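Local coordinates for protein beta-agarase B (Zobellia galactanivorans, PDB 4ATF) that hydrolyses the beta-1,4-linkages of agarose in a random manner with retention of anomeric configuration, releasing mainly tetrameric agaro-oligosaccharides, at residues 75-78 and 83-86; 231-236 and 241-246. The protein carries 1 engineered substitution. One frame throughout, in Å; residues are numbered along the deposited sequence.

Interaction 1. Residues 75-78 and 83-86; sequences RSYV and LKMW
Arg75 crosses one face of the Trp86 indole at a slant, a CH-pi contact in which its CD sits 3.7 Å from the centroid of the six-membered ring, almost on the ring normal. Farther out the guanidinium follows the ring at a small tilt, the two planes 18° apart; Trp86 CZ2 lies over the guanidinium face, toward its rim, 3.4 Å from Arg75 NH1. The bend at chi2 of Arg75 (-69°) lays the chain over the ring, and Arg75 NE hydrogen-bonds to Thr88 OG1, which helps fix the guanidinium. Tyr77 meets the same indole in another way: the ring planes are nearly perpendicular, yet the approach is oblique, with Tyr77 CE1 3.6 Å from Trp86 CE3. Lys84 covers one face of the phenol, its CB 3.9 Å from the Tyr77 centroid and displaced toward the ring's rim, while the extended chain carries CD up beside Tyr77 OH. With CG between the backbone N and carbonyl carbon (chi1 62°), the Tyr77 ring leans over the partner strand. Beneath these side chains the backbones pair antiparallel. Tyr77 and Lys84 form a hydrogen-bonded pair, each N donating to the other's O at 2.9 Å, and Trp86 N donates to Arg75 O at 3.1 Å. Ser76, Val78, Leu83 and Met85 turn to the other face, where Leu83 CD1 comes within 3.6 Å of Tyr77 O. The result is a beta hairpin, strand 76-79 against strand 82-89, in the beta-sandwich of this GH16 enzyme. Leu83 and Met85 pack on Ile259 of strand 255-262, and Ser76 and Leu83 on Ile101 of strand 96-103. Strand 293-306 pairs with 82-89, bonding through its backbone to Leu83 and Met85.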
ATOM      1  N   ARG A  75      -0.066  17.501   2.612  1.00 15.04           N
ATOM      2  CA  ARG A  75       0.052  16.604   3.762  1.00 14.32           C
ATOM      3  C   ARG A  75       1.143  15.526   3.547  1.00 13.78           C
ATOM      4  O   ARG A  75       1.234  14.542   4.309  1.00 12.98           O
ATOM      5  CB  ARG A  75      -1.330  15.978   4.126  1.00 14.14           C
ATOM      6  CG  ARG A  75      -2.271  16.979   4.859  1.00 12.89           C
ATOM      7  CD  ARG A  75      -1.710  17.267   6.258  1.00 14.91           C
ATOM      8  NE  ARG A  75      -2.392  18.350   7.009  1.00 15.85           N
ATOM      9  CZ  ARG A  75      -2.123  19.664   6.858  1.00 18.18           C
ATOM     10  NH1 ARG A  75      -1.180  20.102   5.998  1.00 17.42           N
ATOM     11  NH2 ARG A  75      -2.756  20.557   7.594  1.00 16.32           N
ATOM     12  N   SER A  76       1.901  15.660   2.472  1.00 12.10           N
ATOM     13  CA  SER A  76       3.127  14.860   2.319  1.00 12.94           C
ATOM     14  C   SER A  76       4.345  15.784   2.228  1.00 13.87           C
ATOM     15  O   SER A  76       4.241  16.953   1.777  1.00 14.08           O
ATOM     16  CB  SER A  76       3.023  13.942   1.064  1.00 11.66           C
ATOM     17  OG  SER A  76       2.767  14.783  -0.082  1.00 12.84           O
ATOM     18  N   TYR A  77       5.495  15.267   2.680  1.00 14.56           N
ATOM     19  CA  TYR A  77       6.765  16.011   2.542  1.00 15.03           C
ATOM     20  C   TYR A  77       7.955  15.045   2.616  1.00 15.90           C
ATOM     21  O   TYR A  77       7.770  13.848   2.883  1.00 14.89           O
ATOM     22  CB  TYR A  77       6.896  17.111   3.603  1.00 13.92           C
ATOM     23  CG  TYR A  77       6.918  16.618   5.037  1.00 17.55           C
ATOM     24  CD1 TYR A  77       5.741  16.162   5.646  1.00 19.71           C
ATOM     25  CD2 TYR A  77       8.081  16.711   5.820  1.00 20.84           C
ATOM     26  CE1 TYR A  77       5.722  15.755   7.058  1.00 22.54           C
ATOM     27  CE2 TYR A  77       8.092  16.304   7.232  1.00 23.44           C
ATOM     28  CZ  TYR A  77       6.905  15.824   7.810  1.00 23.63           C
ATOM     29  OH  TYR A  77       6.878  15.399   9.092  1.00 23.48           O
ATOM     30  N   VAL A  78       9.152  15.550   2.363  1.00 16.22           N
ATOM     31  CA  VAL A  78      10.342  14.736   2.633  1.00 17.92           C
ATOM     32  C   VAL A  78      11.344  15.483   3.462  1.00 18.22           C
ATOM     33  O   VAL A  78      11.672  16.632   3.153  1.00 16.53           O
ATOM     34  CB  VAL A  78      10.837  13.838   1.463  1.00 18.29           C
ATOM     35  CG1 VAL A  78      10.017  13.887   0.197  1.00 17.04           C
ATOM     36  CG2 VAL A  78      12.277  13.549   1.374  1.00 17.74           C
ATOM     37  N   LEU A  83      10.476   9.996   3.456  1.00 14.70           N
ATOM     38  CA  LEU A  83       9.166  10.449   3.020  1.00 14.17           C
ATOM     39  C   LEU A  83       8.261  10.377   4.246  1.00 14.84           C
ATOM     40  O   LEU A  83       8.220   9.322   4.913  1.00 14.66           O
ATOM     41  CB  LEU A  83       8.624   9.485   1.911  1.00 13.66           C
ATOM     42  CG  LEU A  83       7.133   9.640   1.474  1.00 10.82           C
ATOM     43  CD1 LEU A  83       6.858  11.076   0.847  1.00 10.92           C
ATOM     44  CD2 LEU A  83       6.752   8.548   0.527  1.00 10.34           C
ATOM     45  N   LYS A  84       7.564  11.480   4.541  1.00 13.55           N
ATOM     46  CA  LYS A  84       6.595  11.535   5.621  1.00 14.85           C
ATOM     47  C   LYS A  84       5.222  12.093   5.168  1.00 14.76           C
ATOM     48  O   LYS A  84       5.147  12.858   4.236  1.00 16.29           O
ATOM     49  CB  LYS A  84       7.158  12.347   6.774  1.00 14.77           C
ATOM     50  CG  LYS A  84       8.469  11.732   7.365  1.00 16.98           C
ATOM     51  CD  LYS A  84       8.931  12.661   8.446  1.00 21.22           C
ATOM     52  CE  LYS A  84      10.366  12.351   8.882  1.00 24.93           C
ATOM     53  NZ  LYS A  84      10.781  13.069  10.131  1.00 27.68           N
ATOM     54  N   MET A  85       4.147  11.718   5.845  1.00 14.44           N
ATOM     55  CA  MET A  85       2.794  12.017   5.434  1.00 15.25           C
ATOM     56  C   MET A  85       2.058  12.064   6.786  1.00 14.69           C
ATOM     57  O   MET A  85       2.222  11.129   7.594  1.00 15.56           O
ATOM     58  CB  MET A  85       2.314  10.767   4.652  1.00 16.24           C
ATOM     59  CG  MET A  85       1.714  11.006   3.418  0.80 20.04           C
ATOM     60  SD  MET A  85       1.645   9.319   2.784  0.80 14.69           S
ATOM     61  CE  MET A  85       3.126   9.505   1.780  0.80  9.83           C
ATOM     62  N   TRP A  86       1.242  13.076   7.059  1.00 13.31           N
ATOM     63  CA  TRP A  86       0.520  13.094   8.336  1.00 15.27           C
ATOM     64  C   TRP A  86      -0.947  13.441   8.170  1.00 15.69           C
ATOM     65  O   TRP A  86      -1.368  13.797   7.071  1.00 15.51           O
ATOM     66  CB  TRP A  86       1.204  14.030   9.377  1.00 15.35           C
ATOM     67  CG  TRP A  86       0.956  15.517   9.313  1.00 18.13           C
ATOM     68  CD1 TRP A  86       0.309  16.265  10.267  1.00 17.84           C
ATOM     69  CD2 TRP A  86       1.426  16.453   8.328  1.00 18.89           C
ATOM     70  NE1 TRP A  86       0.309  17.593   9.927  1.00 21.09           N
ATOM     71  CE2 TRP A  86       0.979  17.753   8.742  1.00 21.43           C
ATOM     72  CE3 TRP A  86       2.146  16.331   7.137  1.00 20.30           C
ATOM     73  CZ2 TRP A  86       1.244  18.922   8.009  1.00 20.95           C
ATOM     74  CZ3 TRP A  86       2.426  17.511   6.389  1.00 20.87           C
ATOM     75  CH2 TRP A  86       1.984  18.787   6.848  1.00 22.25           C
TER

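Interaction 2. Residues 231-236 and 241-246; sequences PKHFTN and GNTEID
The His233 imidazole fits against the turn 242-245, with Thr243 CA 3.8 Å from its centroid and practically on the ring normal, a CH-pi contact over the face. At the ring's edge His233 ND1 donates to Ile245 O at 2.9 Å, with a bent N-H...O angle of 140°. Asn236 ND2 reaches the same oxygen at 3.0 Å from the opposite face of its carbonyl plane, so Ile245 O is gripped by two side chains. A weak bond from Asn236 ND2 to Asn242 O adds a second link to the turn. At the other end Gly241 N donates almost straight to His233 O (2.8 Å), an oxygen that also accepts Asn236 N within its own type I turn. A water donates to both Lys232 O and Gly241 O, bridging the segments near solvent.

Second-shell bonds hold these groups: Asn242 OD1 accepts Glu244 N in an Asx turn, while Asn242 ND2 bonds to Asp239. Asn236 OD1 accepts Thr247 N, and Asn236 ND2 also bonds to Asp239 O. The Asp246 side chain, beside His233 CE1, is salt-bridged to Arg248, which also touches His233.

Both segments belong to the long loop between helix 226-229 and strand 255-262. Phe234, whose ring edge meets Gly241 CA, also packs on Val170 and Ile172 of strand 164-172 and on Tyr179 of strand 177-179, so the folded loop rests on these strands.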
ATOM      1  N   PRO A 231     -10.499 -16.096  -9.474  1.00 14.74           N
ATOM      2  CA  PRO A 231     -11.487 -17.194  -9.658  1.00 15.07           C
ATOM      3  C   PRO A 231     -12.848 -16.714 -10.269  1.00 16.76           C
ATOM      4  O   PRO A 231     -13.561 -17.524 -10.869  1.00 16.34           O
ATOM      5  CB  PRO A 231     -11.683 -17.710  -8.220  1.00 16.47           C
ATOM      6  CG  PRO A 231     -11.401 -16.439  -7.326  1.00 15.78           C
ATOM      7  CD  PRO A 231     -10.228 -15.810  -8.044  1.00 14.03           C
ATOM      8  N   LYS A 232     -13.182 -15.422 -10.142  1.00 16.60           N
ATOM      9  CA  LYS A 232     -14.469 -14.931 -10.659  1.00 17.15           C
ATOM     10  C   LYS A 232     -14.358 -14.402 -12.099  1.00 16.68           C
ATOM     11  O   LYS A 232     -15.313 -13.814 -12.605  1.00 16.69           O
ATOM     12  CB  LYS A 232     -15.012 -13.810  -9.747  1.00 17.58           C
ATOM     13  CG  LYS A 232     -15.272 -14.229  -8.350  1.00 18.53           C
ATOM     14  CD  LYS A 232     -15.974 -13.068  -7.528  1.00 21.70           C
ATOM     15  CE  LYS A 232     -16.275 -13.436  -6.153  1.00 24.91           C
ATOM     16  NZ  LYS A 232     -17.152 -12.413  -5.438  0.70 24.69           N
ATOM     17  N   HIS A 233     -13.180 -14.540 -12.713  1.00 15.20           N
ATOM     18  CA  HIS A 233     -12.924 -14.115 -14.114  1.00 14.72           C
ATOM     19  C   HIS A 233     -13.221 -12.590 -14.268  1.00 14.45           C
ATOM     20  O   HIS A 233     -13.729 -12.138 -15.316  1.00 13.40           O
ATOM     21  CB  HIS A 233     -13.726 -14.921 -15.169  1.00 14.85           C
ATOM     22  CG  HIS A 233     -13.412 -16.395 -15.225  1.00 17.24           C
ATOM     23  ND1 HIS A 233     -13.333 -17.080 -16.417  1.00 18.24           N
ATOM     24  CD2 HIS A 233     -13.175 -17.310 -14.248  1.00 17.97           C
ATOM     25  CE1 HIS A 233     -13.095 -18.360 -16.178  1.00 18.55           C
ATOM     26  NE2 HIS A 233     -12.985 -18.525 -14.867  1.00 19.00           N
ATOM     27  N   PHE A 234     -12.868 -11.790 -13.260  1.00 12.90           N
ATOM     28  CA  PHE A 234     -13.054 -10.307 -13.423  1.00 14.05           C
ATOM     29  C   PHE A 234     -12.054  -9.779 -14.444  1.00 14.64           C
ATOM     30  O   PHE A 234     -12.224  -8.679 -14.976  1.00 14.19           O
ATOM     31  CB  PHE A 234     -12.806  -9.542 -12.130  1.00 12.72           C
ATOM     32  CG  PHE A 234     -13.940  -9.599 -11.166  1.00 16.57           C
ATOM     33  CD1 PHE A 234     -15.113 -10.403 -11.425  1.00 15.21           C
ATOM     34  CD2 PHE A 234     -13.888  -8.833  -9.997  1.00 15.21           C
ATOM     35  CE1 PHE A 234     -16.194 -10.429 -10.475  1.00 16.75           C
ATOM     36  CE2 PHE A 234     -15.010  -8.847  -9.047  1.00 15.84           C
ATOM     37  CZ  PHE A 234     -16.104  -9.639  -9.278  1.00 16.37           C
ATOM     38  N   THR A 235     -11.002 -10.558 -14.704  1.00 13.17           N
ATOM     39  CA  THR A 235     -10.030 -10.131 -15.707  1.00 14.34           C
ATOM     40  C   THR A 235     -10.267 -10.645 -17.127  1.00 15.19           C
ATOM     41  O   THR A 235      -9.374 -10.498 -17.977  1.00 15.63           O
ATOM     42  CB  THR A 235      -8.547 -10.402 -15.257  1.00 14.32           C
ATOM     43  OG1 THR A 235      -8.232 -11.808 -15.301  1.00 13.09           O
ATOM     44  CG2 THR A 235      -8.254  -9.768 -13.837  1.00 11.42           C
ATOM     45  N   ASN A 236     -11.430 -11.257 -17.401  1.00 15.99           N
ATOM     46  CA  ASN A 236     -11.733 -11.689 -18.783  1.00 16.44           C
ATOM     47  C   ASN A 236     -11.603 -10.423 -19.700  1.00 18.94           C
ATOM     48  O   ASN A 236     -12.115  -9.313 -19.313  1.00 18.16           O
ATOM     49  CB  ASN A 236     -13.201 -12.160 -18.933  1.00 15.25           C
ATOM     50  CG  ASN A 236     -13.392 -13.646 -18.668  1.00 16.03           C
ATOM     51  OD1 ASN A 236     -12.432 -14.399 -18.581  1.00 14.28           O
ATOM     52  ND2 ASN A 236     -14.647 -14.084 -18.628  1.00 15.26           N
ATOM     53  N   GLY A 241     -16.435 -11.359 -15.349  1.00 24.65           N
ATOM     54  CA  GLY A 241     -17.373 -11.972 -14.379  1.00 23.84           C
ATOM     55  C   GLY A 241     -18.140 -13.194 -14.898  1.00 23.57           C
ATOM     56  O   GLY A 241     -18.874 -13.830 -14.151  1.00 22.41           O
ATOM     57  N   ASN A 242     -17.949 -13.536 -16.172  1.00 22.61           N
ATOM     58  CA  ASN A 242     -18.574 -14.719 -16.736  1.00 23.30           C
ATOM     59  C   ASN A 242     -17.630 -15.928 -16.630  1.00 23.20           C
ATOM     60  O   ASN A 242     -16.686 -16.025 -17.444  1.00 21.32           O
ATOM     61  CB  ASN A 242     -18.976 -14.496 -18.209  1.00 23.68           C
ATOM     62  CG  ASN A 242     -19.837 -15.627 -18.743  1.00 25.54           C
ATOM     63  OD1 ASN A 242     -19.968 -16.674 -18.103  1.00 23.30           O
ATOM     64  ND2 ASN A 242     -20.438 -15.424 -19.924  1.00 23.92           N
ATOM     65  N   THR A 243     -17.874 -16.815 -15.663  1.00 22.39           N
ATOM     66  CA  THR A 243     -16.969 -17.960 -15.440  1.00 24.40           C
ATOM     67  C   THR A 243     -17.051 -19.103 -16.517  1.00 25.96           C
ATOM     68  O   THR A 243     -16.179 -20.000 -16.533  1.00 24.81           O
ATOM     69  CB  THR A 243     -17.075 -18.519 -14.017  1.00 24.51           C
ATOM     70  OG1 THR A 243     -18.323 -19.166 -13.856  1.00 24.39           O
ATOM     71  CG2 THR A 243     -16.913 -17.373 -12.955  1.00 24.20           C
ATOM     72  N   GLU A 244     -18.042 -19.032 -17.412  0.80 25.86           N
ATOM     73  CA  GLU A 244     -18.189 -20.009 -18.489  0.80 27.46           C
ATOM     74  C   GLU A 244     -17.220 -19.746 -19.642  0.80 26.15           C
ATOM     75  O   GLU A 244     -17.071 -20.567 -20.497  0.80 24.65           O
ATOM     76  CB  GLU A 244     -19.635 -20.047 -19.050  0.80 29.48           C
ATOM     77  CG  GLU A 244     -20.614 -20.750 -18.126  0.50 34.85           C
ATOM     78  CD  GLU A 244     -21.552 -21.678 -18.865  0.50 41.12           C
ATOM     79  OE1 GLU A 244     -21.893 -21.438 -20.053  0.50 42.72           O
ATOM     80  OE2 GLU A 244     -21.965 -22.673 -18.239  0.50 43.58           O
ATOM     81  N   ILE A 245     -16.592 -18.582 -19.686  1.00 25.21           N
ATOM     82  CA  ILE A 245     -15.643 -18.309 -20.757  1.00 25.60           C
ATOM     83  C   ILE A 245     -14.356 -17.783 -20.144  1.00 24.33           C
ATOM     84  O   ILE A 245     -14.411 -17.051 -19.148  1.00 21.82           O
ATOM     85  CB  ILE A 245     -16.248 -17.388 -21.891  0.80 27.91           C
ATOM     86  CG1 ILE A 245     -16.973 -16.151 -21.307  0.80 29.55           C
ATOM     87  CG2 ILE A 245     -17.197 -18.218 -22.881  0.80 28.32           C
ATOM     88  CD1 ILE A 245     -17.866 -15.455 -22.336  0.80 32.79           C
ATOM     89  N   ASP A 246     -13.202 -18.215 -20.693  1.00 22.12           N
ATOM     90  CA  ASP A 246     -11.933 -17.866 -20.074  1.00 20.48           C
ATOM     91  C   ASP A 246     -11.047 -17.091 -21.039  1.00 19.57           C
ATOM     92  O   ASP A 246     -10.380 -17.678 -21.911  1.00 18.09           O
ATOM     93  CB  ASP A 246     -11.202 -19.121 -19.551  1.00 21.39           C
ATOM     94  CG  ASP A 246     -10.038 -18.792 -18.596  1.00 19.71           C
ATOM     95  OD1 ASP A 246      -9.682 -17.599 -18.398  1.00 15.01           O
ATOM     96  OD2 ASP A 246      -9.468 -19.752 -18.008  1.00 20.96           O
TER
HETATM   97  O   HOH W   1     -17.911 -14.589 -11.353  1.00 30.89           O

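How the interactions relate
Interactions 1 and 2 lie on opposite sides of the chain's centre, about 40 Å apart between centres, and share no strand or helix. Residues 75-78 and 83-86 form a regular hairpin within the sandwich: one face is buried and mostly apolar, whereas Tyr77 and Lys84 on the other face, and Arg75 and Trp86 at the end of the pairing, are partly exposed. Residues 231-236 and 241-246 make an irregular loop farther out, where several residues are exposed and side-chain donors to carbonyls do much of the work that strand pairing does in interaction 1. Each is joined to the strands by buried apolar side chains.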